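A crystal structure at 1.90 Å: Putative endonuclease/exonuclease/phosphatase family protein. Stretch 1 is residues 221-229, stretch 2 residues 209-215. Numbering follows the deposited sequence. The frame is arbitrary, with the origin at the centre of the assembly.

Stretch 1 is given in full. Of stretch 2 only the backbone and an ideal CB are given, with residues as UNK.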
# COMPACT_ATOMS: atom_id res chain seq x y z
N SER A 221 -3.34 18.09 -3.08
CA SER A 221 -2.25 18.58 -3.92
C SER A 221 -1.86 17.59 -5.00
O SER A 221 -2.04 16.38 -4.85
CB SER A 221 -1.01 18.91 -3.07
OG SER A 221 -0.38 17.70 -2.64
N PHE A 222 -1.31 18.11 -6.08
CA PHE A 222 -0.69 17.26 -7.08
C PHE A 222 0.56 17.93 -7.65
O PHE A 222 0.58 19.14 -7.86
CB PHE A 222 -1.65 16.93 -8.23
CG PHE A 222 -1.01 16.07 -9.29
CD1 PHE A 222 -0.87 14.71 -9.08
CD2 PHE A 222 -0.49 16.63 -10.45
CE1 PHE A 222 -0.24 13.91 -10.03
CE2 PHE A 222 0.13 15.84 -11.40
CZ PHE A 222 0.25 14.48 -11.20
N THR A 223 1.58 17.12 -7.90
CA THR A 223 2.77 17.58 -8.62
C THR A 223 3.47 16.40 -9.27
O THR A 223 3.32 15.25 -8.81
CB THR A 223 3.76 18.29 -7.69
OG1 THR A 223 4.86 18.79 -8.46
CG2 THR A 223 4.29 17.32 -6.63
N GLU A 224 4.20 16.66 -10.35
CA GLU A 224 5.09 15.66 -10.91
C GLU A 224 6.51 15.81 -10.36
O GLU A 224 7.41 15.06 -10.74
CB GLU A 224 5.11 15.72 -12.44
CG GLU A 224 3.79 15.28 -13.08
CD GLU A 224 3.86 15.24 -14.60
OE1 GLU A 224 3.90 16.32 -15.22
OE2 GLU A 224 3.89 14.12 -15.17
N SER A 225 6.72 16.79 -9.49
CA SER A 225 8.04 16.94 -8.86
C SER A 225 8.26 15.81 -7.85
O SER A 225 7.37 15.51 -7.07
CB SER A 225 8.15 18.28 -8.13
OG SER A 225 8.24 19.36 -9.04
N ARG A 226 9.44 15.21 -7.88
CA ARG A 226 9.85 14.26 -6.86
C ARG A 226 11.05 14.88 -6.15
O ARG A 226 12.06 15.22 -6.79
CB ARG A 226 10.22 12.91 -7.50
CG ARG A 226 9.17 12.39 -8.51
CD ARG A 226 9.51 11.00 -9.04
NE ARG A 226 10.86 10.91 -9.58
CZ ARG A 226 11.21 11.29 -10.81
NH1 ARG A 226 10.31 11.79 -11.65
NH2 ARG A 226 12.47 11.15 -11.20
N ILE A 227 10.95 15.08 -4.84
CA ILE A 227 12.08 15.62 -4.09
C ILE A 227 12.62 14.61 -3.07
O ILE A 227 13.70 14.80 -2.49
CB ILE A 227 11.74 16.98 -3.43
CG1 ILE A 227 10.69 16.82 -2.33
CG2 ILE A 227 11.30 17.99 -4.49
CD1 ILE A 227 10.42 18.12 -1.56
N ASP A 228 11.87 13.53 -2.88
CA ASP A 228 12.32 12.42 -2.06
C ASP A 228 12.65 11.29 -3.01
O ASP A 228 11.80 10.91 -3.81
CB ASP A 228 11.20 12.01 -1.10
CG ASP A 228 10.73 13.16 -0.24
OD1 ASP A 228 9.70 13.79 -0.57
OD2 ASP A 228 11.43 13.47 0.75
N HIS A 229 13.87 10.77 -2.94
CA HIS A 229 14.31 9.77 -3.89
C HIS A 229 14.90 8.58 -3.17
O HIS A 229 15.34 8.68 -2.02
CB HIS A 229 15.43 10.32 -4.80
CG HIS A 229 15.07 11.57 -5.53
ND1 HIS A 229 14.11 11.60 -6.52
CD2 HIS A 229 15.56 12.83 -5.44
CE1 HIS A 229 14.01 12.83 -7.00
NE2 HIS A 229 14.89 13.59 -6.36
N UNK A 209 2.68 5.55 -9.19
CA UNK A 209 3.01 6.92 -8.84
C UNK A 209 1.84 7.85 -9.11
O UNK A 209 1.80 8.49 -10.15
CB UNK A 209 4.24 7.39 -9.61
N UNK A 210 0.90 7.91 -8.17
CA UNK A 210 -0.31 8.70 -8.33
C UNK A 210 -0.06 10.12 -7.92
O UNK A 210 -0.95 10.96 -8.02
CB UNK A 210 -1.46 8.11 -7.52
N UNK A 211 1.15 10.39 -7.45
CA UNK A 211 1.53 11.73 -7.04
C UNK A 211 3.05 11.83 -6.96
O UNK A 211 3.75 10.81 -7.01
CB UNK A 211 0.89 12.09 -5.70
N UNK A 212 3.55 13.06 -6.85
CA UNK A 212 4.93 13.30 -6.49
C UNK A 212 5.07 13.13 -4.99
O UNK A 212 4.18 12.58 -4.34
CB UNK A 212 5.39 14.69 -6.94
N UNK A 213 6.17 13.62 -4.41
CA UNK A 213 6.47 13.23 -3.04
C UNK A 213 6.19 14.28 -1.97
O UNK A 213 6.01 13.93 -0.81
CB UNK A 213 7.94 12.83 -2.96
N UNK A 214 6.13 15.56 -2.33
CA UNK A 214 5.75 16.59 -1.36
C UNK A 214 4.25 16.90 -1.45
O UNK A 214 3.71 17.04 -2.54
CB UNK A 214 6.57 17.86 -1.59
N UNK A 215 3.58 17.01 -0.30
CA UNK A 215 2.17 17.38 -0.30
C UNK A 215 1.82 18.63 0.53
O UNK A 215 0.72 19.16 0.40
CB UNK A 215 1.35 16.19 0.22

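Stretch 2 runs beside stretch 1 without forming regular secondary structure, so each position must be read from its own surroundings. At position 209 stretch 1 lies out of reach of the ideal CB and imposes no preference; the residue is A209. Position 210 is similar, since its CA-to-CB bond points away and many side chains would be tolerated. It is L210, whose contribution comes from the backbone: its O lies 3.6 Å from F222 CE1, at the edge of the ring and near its plane.

Position 211 is more demanding. Its CA-to-CB bond runs sideways, with the ideal CB 4.6 Å from F222 CD1, and stretch 1 presents a backbone acceptor, S221 O, and a backbone donor, T223 N, flanking F222. A short side chain carrying both a donor and an acceptor would suit, although a small polar or apolar residue could also be accommodated. The residue is N211, and its amide uses both groups. ND2 donates to S221 O at 3.0 Å in an almost linear hydrogen bond, while OD1 accepts a weak one from T223 N at 3.4 Å. A water donates to N211 OD1 at 2.8 Å and accepts from S221 OG at 2.7 Å, adding a second link to S221.

Position 212 leaves no such choice. An ideal CB would sit 2.1 Å from S225 O and 2.8 Å from T223 O, both clashes, and the phi/psi of -79/-164° adds no contrary demand. Glycine is the residue that fits, and G212 is found. Without a side chain the backbone closes in: G212 N donates a weak hydrogen bond to T223 O at 2.9 Å, and G212 CA makes a CA-H...O contact with S225 O at 3.3 Å.

At position 213 CA-to-CB points toward stretch 1, and the ideal CB is a tight 3.1 Å from D228 OD1, with I227 N 4.2 Å away. A carboxylate and a backbone NH so near favour a small hydroxyl side chain, serine or threonine, able to donate to one and accept from the other. The residue is T213, with chi1 in the p well. Its OG1 accepts from I227 N at 3.0 Å and donates to D228 OD1 at 2.7 Å, although the position of that carboxylate oxygen is less certain. The backbone T213 N adds a weak hydrogen bond to S225 O at 3.5 Å.

Position 214 also points toward stretch 1, where the ideal CB lies 3.9 Å from I227 CD1. An apolar side chain, aliphatic or aromatic, would suit this neighbour. F214 packs its CB 3.9 Å from I227 CD1, but the t rotamer carries the end of the ring away. A second water accepts from F214 N at 2.9 Å and donates to S225 O at 2.7 Å.

At position 215 the ideal CB is 3.7 Å from S221 OG, and small or polar residues are plausible. It is N215, whose CB lies 3.5 Å from S221 OG while its amide leads away, with ND2 hydrogen-bonded elsewhere in the structure.

Stretch 2, residues 209-215: ALNGTFN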
# COMPACT_ATOMS: atom_id res chain seq x y z
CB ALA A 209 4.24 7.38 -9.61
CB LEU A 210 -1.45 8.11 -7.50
CG LEU A 210 -1.79 6.66 -7.86
CD1 LEU A 210 -2.87 6.15 -6.92
CD2 LEU A 210 -2.24 6.58 -9.29
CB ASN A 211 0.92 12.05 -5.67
CG ASN A 211 0.42 13.49 -5.57
OD1 ASN A 211 1.11 14.42 -5.97
ND2 ASN A 211 -0.81 13.67 -5.05
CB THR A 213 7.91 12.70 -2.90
OG1 THR A 213 8.84 13.77 -3.12
CG2 THR A 213 8.15 11.58 -3.92
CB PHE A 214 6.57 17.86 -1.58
CG PHE A 214 6.35 18.93 -0.53
CD1 PHE A 214 6.58 18.67 0.81
CD2 PHE A 214 5.93 20.21 -0.89
CE1 PHE A 214 6.37 19.65 1.78
CE2 PHE A 214 5.73 21.19 0.07
CZ PHE A 214 5.95 20.91 1.40
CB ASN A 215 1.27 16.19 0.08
CG ASN A 215 1.52 15.70 1.49
OD1 ASN A 215 1.40 16.45 2.46
ND2 ASN A 215 1.85 14.42 1.63
O HOH W 1 1.47 16.65 -4.25
O HOH W 2 7.35 16.79 -4.67
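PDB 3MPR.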